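Long-range contacts in fimbrial structural subunit (Actinomyces naeslundii, PDB 3QDH), which is a structural subunit of the shaft of Actinomyces type 2 fimbriae and, as an adhesin, mediates interactions with streptococci and host cells during oral biofilm development: residues L35-L46 with I95-A105; L54-V62 with Y74-V85. All coordinates share one frame; numbering follows the deposited sequence.

Interaction 1. Residues L35-L46 with I95-A105; sequences LDAKSFYKYFQL and IKAAPGKKVSA
At one end of the β-sandwich of the zinc-bearing domain, the ammonium group of K96, from the last turn of helix 89-96, is received by backbone carbonyls of the type I turn D36-S39. K96 NZ donates to S39 O at 2.8 Å, moderately tilted from that carbonyl's plane, and to A37 O at 3.0 Å from well above the plane (63°). Water 2 takes a third bond from NZ and passes it to L35 O. NZ also lies over the face of the F40 ring, 4.7 Å from its centroid, a cation-pi contact. The lysine is extended until CE and bends at chi4 (72°), which turns NZ into this carbonyl cluster while CG packs on L35 CD1. Water 1 adds a bridge from L35 N to K96 O. Just before the corner at K42, Y41 CE2 meets I95 CG2 at 3.7 Å, and Y41 OH reaches I95 O through water 3.

Past K42 the contact is carried by F44 and L46, where strand 43-46 of one sheet faces strand 102-105 of the other at 47°, their axes 8.6 Å apart. The other branch of I95 serves this part: CD1 sits over one face of F44, 4.2 Å from the ring centroid. V103 CG1 approaches F44 CE2 obliquely at 3.8 Å. L46 CD1 lies against the backbone between S104 and A105.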
loop_
_atom_site.group_PDB
_atom_site.type_symbol
_atom_site.label_atom_id
_atom_site.label_comp_id
_atom_site.label_asym_id
_atom_site.label_seq_id
_atom_site.Cartn_x
_atom_site.Cartn_y
_atom_site.Cartn_z
ATOM N N LEU A 35 -4.023 -21.017 25.484
ATOM C CA LEU A 35 -5.321 -21.469 25.960
ATOM C C LEU A 35 -5.147 -22.611 26.953
ATOM O O LEU A 35 -4.224 -23.415 26.823
ATOM C CB LEU A 35 -6.231 -21.894 24.792
ATOM C CG LEU A 35 -6.489 -20.916 23.634
ATOM C CD1 LEU A 35 -7.500 -21.498 22.652
ATOM C CD2 LEU A 35 -6.932 -19.532 24.098
ATOM N N ASP A 36 -6.030 -22.666 27.948
ATOM C CA ASP A 36 -6.140 -23.848 28.805
ATOM C C ASP A 36 -6.404 -25.069 27.943
ATOM O O ASP A 36 -6.987 -24.954 26.854
ATOM C CB ASP A 36 -7.293 -23.695 29.796
ATOM C CG ASP A 36 -7.072 -22.579 30.779
ATOM O OD1 ASP A 36 -5.921 -22.103 30.911
ATOM O OD2 ASP A 36 -8.057 -22.172 31.437
ATOM N N ALA A 37 -5.991 -26.230 28.444
ATOM C CA ALA A 37 -6.211 -27.514 27.776
ATOM C C ALA A 37 -7.632 -27.682 27.213
ATOM O O ALA A 37 -7.792 -28.136 26.084
ATOM C CB ALA A 37 -5.868 -28.672 28.724
ATOM N N LYS A 38 -8.649 -27.291 27.988
ATOM C CA LYS A 38 -10.051 -27.503 27.596
ATOM C C LYS A 38 -10.750 -26.225 27.104
ATOM O O LYS A 38 -11.979 -26.124 27.143
ATOM C CB LYS A 38 -10.851 -28.141 28.751
ATOM C CG LYS A 38 -10.425 -29.568 29.129
ATOM C CD LYS A 38 -10.825 -30.572 28.044
ATOM C CE LYS A 38 -10.785 -32.013 28.553
ATOM N NZ LYS A 38 -10.963 -32.992 27.428
ATOM N N SER A 39 -9.962 -25.253 26.649
ATOM C CA SER A 39 -10.499 -24.033 26.047
ATOM C C SER A 39 -10.262 -24.091 24.538
ATOM O O SER A 39 -9.141 -24.364 24.090
ATOM C CB SER A 39 -9.825 -22.802 26.677
ATOM O OG SER A 39 -10.151 -21.615 25.975
ATOM N N PHE A 40 -11.314 -23.850 23.754
ATOM C CA PHE A 40 -11.227 -23.949 22.298
ATOM C C PHE A 40 -11.747 -22.703 21.613
ATOM O O PHE A 40 -12.627 -22.038 22.148
ATOM C CB PHE A 40 -12.043 -25.146 21.794
ATOM C CG PHE A 40 -11.662 -26.445 22.436
ATOM C CD1 PHE A 40 -10.684 -27.253 21.870
ATOM C CD2 PHE A 40 -12.274 -26.850 23.616
ATOM C CE1 PHE A 40 -10.317 -28.466 22.469
ATOM C CE2 PHE A 40 -11.915 -28.057 24.232
ATOM C CZ PHE A 40 -10.935 -28.865 23.653
ATOM N N TYR A 41 -11.202 -22.395 20.434
ATOM C CA TYR A 41 -11.756 -21.332 19.579
ATOM C C TYR A 41 -13.124 -21.693 19.004
ATOM O O TYR A 41 -13.310 -22.776 18.445
ATOM C CB TYR A 41 -10.821 -20.994 18.414
ATOM C CG TYR A 41 -9.533 -20.343 18.865
ATOM C CD1 TYR A 41 -9.515 -19.023 19.324
ATOM C CD2 TYR A 41 -8.332 -21.057 18.841
ATOM C CE1 TYR A 41 -8.317 -18.426 19.748
ATOM C CE2 TYR A 41 -7.133 -20.469 19.249
ATOM C CZ TYR A 41 -7.138 -19.161 19.706
ATOM O OH TYR A 41 -5.951 -18.616 20.124
ATOM N N LYS A 42 -14.067 -20.763 19.138
ATOM C CA LYS A 42 -15.325 -20.818 18.396
ATOM C C LYS A 42 -15.046 -20.291 17.001
ATOM O O LYS A 42 -15.628 -20.754 16.008
ATOM C CB LYS A 42 -16.385 -19.935 19.058
ATOM C CG LYS A 42 -16.838 -20.366 20.461
ATOM C CD LYS A 42 -17.867 -19.338 20.956
ATOM C CE LYS A 42 -17.995 -19.324 22.453
ATOM N NZ LYS A 42 -18.943 -18.252 22.897
ATOM N N TYR A 43 -14.151 -19.305 16.931
ATOM C CA TYR A 43 -13.735 -18.736 15.662
ATOM C C TYR A 43 -12.496 -17.871 15.869
ATOM O O TYR A 43 -12.154 -17.537 16.995
ATOM C CB TYR A 43 -14.876 -17.909 14.997
ATOM C CG TYR A 43 -15.488 -16.882 15.926
ATOM C CD1 TYR A 43 -14.913 -15.616 16.085
ATOM C CD2 TYR A 43 -16.655 -17.181 16.647
ATOM C CE1 TYR A 43 -15.472 -14.684 16.993
ATOM C CE2 TYR A 43 -17.225 -16.264 17.533
ATOM C CZ TYR A 43 -16.632 -15.024 17.699
ATOM O OH TYR A 43 -17.210 -14.126 18.566
ATOM N N PHE A 44 -11.830 -17.537 14.773
ATOM C CA PHE A 44 -10.662 -16.655 14.777
ATOM C C PHE A 44 -10.564 -16.015 13.393
ATOM O O PHE A 44 -10.357 -16.701 12.396
ATOM C CB PHE A 44 -9.378 -17.447 15.134
ATOM C CG PHE A 44 -8.160 -16.575 15.359
ATOM C CD1 PHE A 44 -7.518 -16.559 16.598
ATOM C CD2 PHE A 44 -7.658 -15.792 14.333
ATOM C CE1 PHE A 44 -6.387 -15.742 16.811
ATOM C CE2 PHE A 44 -6.528 -14.970 14.533
ATOM C CZ PHE A 44 -5.894 -14.955 15.762
ATOM N N GLN A 45 -10.717 -14.692 13.328
ATOM C CA GLN A 45 -10.766 -13.985 12.053
ATOM C C GLN A 45 -9.932 -12.714 12.107
ATOM O O GLN A 45 -10.032 -11.956 13.070
ATOM C CB GLN A 45 -12.225 -13.625 11.716
ATOM C CG GLN A 45 -12.450 -12.882 10.377
ATOM C CD GLN A 45 -13.912 -12.499 10.190
ATOM O OE1 GLN A 45 -14.690 -13.212 9.538
ATOM N NE2 GLN A 45 -14.297 -11.387 10.789
ATOM N N LEU A 46 -9.127 -12.480 11.068
ATOM C CA LEU A 46 -8.497 -11.181 10.871
ATOM C C LEU A 46 -9.380 -10.379 9.904
ATOM O O LEU A 46 -9.778 -10.878 8.846
ATOM C CB LEU A 46 -7.073 -11.330 10.319
ATOM C CG LEU A 46 -6.030 -12.081 11.183
ATOM C CD1 LEU A 46 -4.749 -12.302 10.378
ATOM C CD2 LEU A 46 -5.739 -11.361 12.506
ATOM N N ILE A 95 -3.990 -23.119 15.481
ATOM C CA ILE A 95 -3.748 -21.920 16.267
ATOM C C ILE A 95 -3.736 -22.235 17.761
ATOM O O ILE A 95 -2.855 -21.765 18.481
ATOM C CB ILE A 95 -4.726 -20.760 15.931
ATOM C CG1 ILE A 95 -4.562 -20.356 14.462
ATOM C CG2 ILE A 95 -4.458 -19.550 16.843
ATOM C CD1 ILE A 95 -5.654 -19.370 13.924
ATOM N N LYS A 96 -4.674 -23.058 18.223
ATOM C CA LYS A 96 -4.643 -23.519 19.620
ATOM C C LYS A 96 -3.330 -24.247 19.988
ATOM O O LYS A 96 -2.802 -24.086 21.096
ATOM C CB LYS A 96 -5.858 -24.415 19.924
ATOM C CG LYS A 96 -5.890 -24.956 21.364
ATOM C CD LYS A 96 -7.117 -25.855 21.577
ATOM C CE LYS A 96 -6.893 -26.827 22.737
ATOM N NZ LYS A 96 -6.925 -26.153 24.046
ATOM N N ALA A 97 -2.817 -25.033 19.049
ATOM C CA ALA A 97 -1.588 -25.807 19.256
ATOM C C ALA A 97 -0.317 -24.963 19.103
ATOM O O ALA A 97 0.782 -25.472 19.296
ATOM C CB ALA A 97 -1.551 -26.992 18.301
ATOM N N ALA A 98 -0.477 -23.676 18.785
ATOM C CA ALA A 98 0.651 -22.770 18.537
ATOM C C ALA A 98 0.646 -21.536 19.451
ATOM O O ALA A 98 0.749 -20.412 18.966
ATOM C CB ALA A 98 0.667 -22.349 17.069
ATOM N N PRO A 99 0.549 -21.730 20.786
ATOM C CA PRO A 99 0.494 -20.560 21.658
ATOM C C PRO A 99 1.756 -19.700 21.543
ATOM O O PRO A 99 2.855 -20.241 21.404
ATOM C CB PRO A 99 0.393 -21.173 23.057
ATOM C CG PRO A 99 1.019 -22.536 22.911
ATOM C CD PRO A 99 0.597 -22.985 21.561
ATOM N N GLY A 100 1.584 -18.375 21.570
ATOM C CA GLY A 100 2.701 -17.435 21.429
ATOM C C GLY A 100 3.198 -17.196 20.008
ATOM O O GLY A 100 4.121 -16.402 19.795
ATOM N N LYS A 101 2.609 -17.884 19.031
ATOM C CA LYS A 101 3.031 -17.727 17.643
ATOM C C LYS A 101 2.165 -16.713 16.916
ATOM O O LYS A 101 0.962 -16.590 17.202
ATOM C CB LYS A 101 3.018 -19.067 16.895
ATOM C CG LYS A 101 3.818 -20.202 17.573
ATOM C CD LYS A 101 5.331 -19.961 17.551
ATOM C CE LYS A 101 6.078 -21.194 18.074
ATOM N NZ LYS A 101 7.333 -20.822 18.787
ATOM N N LYS A 102 2.766 -16.007 15.960
ATOM C CA LYS A 102 2.025 -14.997 15.203
ATOM C C LYS A 102 1.138 -15.535 14.088
ATOM O O LYS A 102 1.589 -16.276 13.203
ATOM C CB LYS A 102 2.957 -13.904 14.676
ATOM C CG LYS A 102 3.392 -12.921 15.757
ATOM C CD LYS A 102 4.412 -11.918 15.215
ATOM C CE LYS A 102 5.155 -11.236 16.363
ATOM N NZ LYS A 102 6.471 -10.672 15.915
ATOM N N VAL A 103 -0.139 -15.157 14.161
ATOM C CA VAL A 103 -1.110 -15.389 13.105
ATOM C C VAL A 103 -1.154 -14.111 12.269
ATOM O O VAL A 103 -1.399 -13.029 12.817
ATOM C CB VAL A 103 -2.524 -15.624 13.680
ATOM C CG1 VAL A 103 -3.472 -16.020 12.564
ATOM C CG2 VAL A 103 -2.506 -16.681 14.819
ATOM N N SER A 104 -0.933 -14.230 10.961
ATOM C CA SER A 104 -0.794 -13.044 10.115
ATOM C C SER A 104 -1.381 -13.168 8.713
ATOM O O SER A 104 -1.659 -14.265 8.225
ATOM C CB SER A 104 0.685 -12.614 10.040
ATOM O OG SER A 104 1.474 -13.611 9.419
ATOM N N ALA A 105 -1.588 -12.015 8.081
ATOM C CA ALA A 105 -1.916 -11.939 6.674
ATOM C C ALA A 105 -1.489 -10.576 6.157
ATOM O O ALA A 105 -1.225 -9.664 6.940
ATOM C CB ALA A 105 -3.405 -12.156 6.452
HETATM O O HOH W 1 -2.982 -22.439 23.271
HETATM O O HOH W 2 -4.220 -25.274 24.619
HETATM O O HOH W 3 -3.816 -20.169 20.521
#

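Interaction 2. Residues L54-V62 with Y74-V85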
loop_
_atom_site.group_PDB
_atom_site.type_symbol
_atom_site.label_atom_id
_atom_site.label_comp_id
_atom_site.label_asym_id
_atom_site.label_seq_id
_atom_site.Cartn_x
_atom_site.Cartn_y
_atom_site.Cartn_z
ATOM N N LEU A 54 -8.504 2.526 -2.070
ATOM C CA LEU A 54 -7.943 1.238 -2.456
ATOM C C LEU A 54 -9.012 0.336 -3.077
ATOM O O LEU A 54 -10.099 0.167 -2.528
ATOM C CB LEU A 54 -7.235 0.565 -1.264
ATOM C CG LEU A 54 -6.102 1.376 -0.610
ATOM C CD1 LEU A 54 -5.580 0.724 0.693
ATOM C CD2 LEU A 54 -4.952 1.611 -1.583
ATOM N N THR A 55 -8.697 -0.220 -4.239
ATOM C CA THR A 55 -9.656 -1.033 -4.969
ATOM C C THR A 55 -9.158 -2.476 -5.109
ATOM O O THR A 55 -7.970 -2.762 -4.884
ATOM C CB THR A 55 -9.978 -0.407 -6.353
ATOM O OG1 THR A 55 -11.270 -0.842 -6.786
ATOM C CG2 THR A 55 -8.922 -0.769 -7.391
ATOM N N ALA A 56 -10.079 -3.366 -5.488
ATOM C CA ALA A 56 -9.805 -4.796 -5.622
ATOM C C ALA A 56 -9.141 -5.342 -4.351
ATOM O O ALA A 56 -8.160 -6.085 -4.416
ATOM C CB ALA A 56 -8.946 -5.073 -6.872
ATOM N N VAL A 57 -9.692 -4.966 -3.201
ATOM C CA VAL A 57 -9.075 -5.273 -1.912
ATOM C C VAL A 57 -9.181 -6.759 -1.570
ATOM O O VAL A 57 -10.186 -7.400 -1.873
ATOM C CB VAL A 57 -9.617 -4.383 -0.765
ATOM C CG1 VAL A 57 -9.357 -2.897 -1.083
ATOM C CG2 VAL A 57 -11.098 -4.624 -0.507
ATOM N N THR A 58 -8.131 -7.286 -0.952
ATOM C CA THR A 58 -8.037 -8.706 -0.635
ATOM C C THR A 58 -6.950 -8.912 0.417
ATOM O O THR A 58 -6.413 -7.937 0.980
ATOM C CB THR A 58 -7.773 -9.572 -1.928
ATOM O OG1 THR A 58 -8.051 -10.957 -1.664
ATOM C CG2 THR A 58 -6.340 -9.400 -2.447
ATOM N N ALA A 59 -6.651 -10.175 0.700
ATOM C CA ALA A 59 -5.562 -10.538 1.579
ATOM C C ALA A 59 -4.788 -11.708 0.980
ATOM O O ALA A 59 -5.380 -12.585 0.348
ATOM C CB ALA A 59 -6.092 -10.891 2.971
ATOM N N THR A 60 -3.469 -11.690 1.168
ATOM C CA THR A 60 -2.577 -12.769 0.724
ATOM C C THR A 60 -1.611 -13.154 1.846
ATOM O O THR A 60 -1.619 -12.538 2.916
ATOM C CB THR A 60 -1.721 -12.347 -0.497
ATOM O OG1 THR A 60 -0.864 -11.256 -0.126
ATOM C CG2 THR A 60 -2.596 -11.935 -1.673
ATOM N N GLU A 61 -0.771 -14.158 1.588
ATOM C CA GLU A 61 0.290 -14.580 2.521
ATOM C C GLU A 61 -0.217 -14.882 3.938
ATOM O O GLU A 61 0.389 -14.467 4.930
ATOM C CB GLU A 61 1.427 -13.544 2.593
ATOM C CG GLU A 61 2.083 -13.185 1.269
ATOM C CD GLU A 61 3.384 -12.399 1.451
ATOM O OE1 GLU A 61 3.992 -12.461 2.540
ATOM O OE2 GLU A 61 3.805 -11.717 0.499
ATOM N N VAL A 62 -1.328 -15.601 4.032
ATOM C CA VAL A 62 -1.873 -15.982 5.332
ATOM C C VAL A 62 -0.887 -16.956 5.950
ATOM O O VAL A 62 -0.443 -17.890 5.278
ATOM C CB VAL A 62 -3.255 -16.639 5.199
ATOM C CG1 VAL A 62 -3.824 -16.981 6.586
ATOM C CG2 VAL A 62 -4.212 -15.707 4.451
ATOM N N TYR A 74 -8.019 -21.818 6.029
ATOM C CA TYR A 74 -8.657 -20.509 6.145
ATOM C C TYR A 74 -9.411 -20.188 4.867
ATOM O O TYR A 74 -9.222 -20.836 3.833
ATOM C CB TYR A 74 -7.590 -19.425 6.403
ATOM C CG TYR A 74 -6.525 -19.445 5.343
ATOM C CD1 TYR A 74 -6.661 -18.685 4.181
ATOM C CD2 TYR A 74 -5.400 -20.269 5.474
ATOM C CE1 TYR A 74 -5.689 -18.731 3.181
ATOM C CE2 TYR A 74 -4.429 -20.324 4.482
ATOM C CZ TYR A 74 -4.580 -19.552 3.345
ATOM O OH TYR A 74 -3.627 -19.600 2.359
ATOM N N LYS A 75 -10.249 -19.158 4.938
ATOM C CA LYS A 75 -10.923 -18.630 3.763
ATOM C C LYS A 75 -10.745 -17.115 3.748
ATOM O O LYS A 75 -10.986 -16.455 4.752
ATOM C CB LYS A 75 -12.413 -18.967 3.795
ATOM C CG LYS A 75 -12.755 -20.387 3.356
ATOM C CD LYS A 75 -14.246 -20.660 3.530
ATOM C CE LYS A 75 -14.627 -22.041 3.026
ATOM N NZ LYS A 75 -15.953 -22.466 3.588
ATOM N N VAL A 76 -10.322 -16.587 2.607
ATOM C CA VAL A 76 -10.236 -15.139 2.395
ATOM C C VAL A 76 -11.459 -14.685 1.587
ATOM O O VAL A 76 -11.811 -15.305 0.582
ATOM C CB VAL A 76 -8.942 -14.757 1.672
ATOM C CG1 VAL A 76 -8.834 -13.220 1.516
ATOM C CG2 VAL A 76 -7.716 -15.316 2.412
ATOM N N ASP A 77 -12.117 -13.625 2.051
ATOM C CA ASP A 77 -13.325 -13.113 1.412
ATOM C C ASP A 77 -13.295 -11.594 1.443
ATOM O O ASP A 77 -12.716 -10.996 2.350
ATOM C CB ASP A 77 -14.575 -13.620 2.148
ATOM C CG ASP A 77 -15.859 -13.425 1.346
ATOM O OD1 ASP A 77 -15.821 -13.519 0.101
ATOM O OD2 ASP A 77 -16.916 -13.181 1.964
ATOM N N THR A 78 -13.906 -10.972 0.435
ATOM C CA THR A 78 -14.126 -9.531 0.447
ATOM C C THR A 78 -15.624 -9.246 0.348
ATOM O O THR A 78 -16.296 -9.768 -0.543
ATOM C CB THR A 78 -13.372 -8.827 -0.712
ATOM O OG1 THR A 78 -11.960 -9.047 -0.584
ATOM C CG2 THR A 78 -13.654 -7.313 -0.706
ATOM N N LYS A 79 -16.143 -8.448 1.284
ATOM C CA LYS A 79 -17.496 -7.893 1.194
ATOM C C LYS A 79 -17.380 -6.365 1.217
ATOM O O LYS A 79 -17.036 -5.780 2.244
ATOM C CB LYS A 79 -18.370 -8.387 2.349
ATOM C CG LYS A 79 -18.694 -9.880 2.288
ATOM C CD LYS A 79 -19.530 -10.326 3.480
ATOM C CE LYS A 79 -19.831 -11.817 3.411
ATOM N NZ LYS A 79 -21.065 -12.138 4.180
ATOM N N GLY A 80 -17.643 -5.725 0.079
ATOM C CA GLY A 80 -17.438 -4.276 -0.038
ATOM C C GLY A 80 -15.961 -3.943 0.098
ATOM O O GLY A 80 -15.127 -4.459 -0.651
ATOM N N GLN A 81 -15.629 -3.098 1.070
ATOM C CA GLN A 81 -14.227 -2.782 1.356
ATOM C C GLN A 81 -13.645 -3.673 2.464
ATOM O O GLN A 81 -12.455 -3.575 2.789
ATOM C CB GLN A 81 -14.061 -1.298 1.728
ATOM C CG GLN A 81 -14.213 -0.327 0.544
ATOM C CD GLN A 81 -13.111 -0.476 -0.482
ATOM O OE1 GLN A 81 -13.339 -1.011 -1.563
ATOM N NE2 GLN A 81 -11.904 -0.020 -0.147
ATOM N N THR A 82 -14.475 -4.552 3.022
ATOM C CA THR A 82 -14.069 -5.336 4.196
ATOM C C THR A 82 -13.514 -6.715 3.800
ATOM O O THR A 82 -14.225 -7.548 3.232
ATOM C CB THR A 82 -15.224 -5.460 5.219
ATOM O OG1 THR A 82 -15.736 -4.157 5.522
ATOM C CG2 THR A 82 -14.744 -6.125 6.513
ATOM N N VAL A 83 -12.232 -6.929 4.085
ATOM C CA VAL A 83 -11.578 -8.211 3.823
ATOM C C VAL A 83 -11.524 -9.025 5.117
ATOM O O VAL A 83 -11.240 -8.483 6.177
ATOM C CB VAL A 83 -10.158 -8.004 3.249
ATOM C CG1 VAL A 83 -9.517 -9.338 2.875
ATOM C CG2 VAL A 83 -10.221 -7.077 2.035
ATOM N N THR A 84 -11.825 -10.321 5.027
ATOM C CA THR A 84 -11.725 -11.207 6.177
ATOM C C THR A 84 -10.875 -12.436 5.846
ATOM O O THR A 84 -10.908 -12.944 4.713
ATOM C CB THR A 84 -13.109 -11.672 6.717
ATOM O OG1 THR A 84 -13.855 -12.315 5.681
ATOM C CG2 THR A 84 -13.926 -10.505 7.296
ATOM N N VAL A 85 -10.095 -12.866 6.835
ATOM C CA VAL A 85 -9.344 -14.117 6.781
ATOM C C VAL A 85 -9.898 -14.923 7.942
ATOM O O VAL A 85 -9.666 -14.602 9.112
ATOM C CB VAL A 85 -7.827 -13.898 6.976
ATOM C CG1 VAL A 85 -7.079 -15.271 6.981
ATOM C CG2 VAL A 85 -7.285 -12.957 5.911
HETATM O O HOH W 4 -10.873 -11.495 -1.287
HETATM O O HOH W 5 -2.589 -16.943 1.690
#
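V57, A59 and V62 of strand 57-62 lie against the hairpin of strands 74-79 and 82-85. The two elements belong to different sheets and meet through side chains, as facing layers of a β-sandwich do; the strand axes pass at 6.8 and 6.6 Å. Packing is close along V83 and V85. V57 CG2 touches V83 CG2 at 3.6 Å, A59 CB rests between V83 CG1 and V85 CG2, and V62 CG1 meets V85 CG1 tip to tip at 3.7 Å. V62 also lies over one face of the Y74 ring, with CB 14° off the normal. Y74 has CG between its backbone N and carbonyl carbon (chi1 55°), which presents a ring face to V62. A59 N is buried by the contact and has no hydrogen-bond partner in the model.

The T58-T78 margin is looser and hydrated. T78 OG1 donates to V57 O at 2.7 Å, tilted from the carbonyl plane, and accepts from water 4, which also pairs with T58 OG1. Near V62, water 5 links the backbone N to Y74 OH. At the opposite end of the hairpin, Q81 bends at chi2 and sends NE2 to L54 O (3.0 Å, N-H...O 157°) in the carbonyl plane; NE2 also bonds L50 O, so both acceptors fix the amide.

Strand 57-64 pairs on its own sheet with strand 102-111, through T58 with Q108 and T60 with V106, whereas the hairpin continues its sheet through strand 82-87 to strand 39-49.

Overall arrangement
Interactions 1 and 2 lie with their centres 20 Å apart in one β-sandwich domain of this C-terminal portion of FimA. Along the chain the order is 35-46, 54-62, 74-85, 95-105, so interaction 2 falls between the two halves of interaction 1. Each joins the same two sheets: strands 39-49 and 82-87 are neighbours in one, strands 57-64 and 102-111 in the other. Together they hold these sheets face to face, consistent with a CnaA/DEv-IgG type of fold. A probable hydrogen bond from V85 N to L46 O (2.8 Å) connects them directly. The zinc ion, bound by D70, D73 and E90, is about 8 Å from the Y74 side chain and about 10 Å from that of I95.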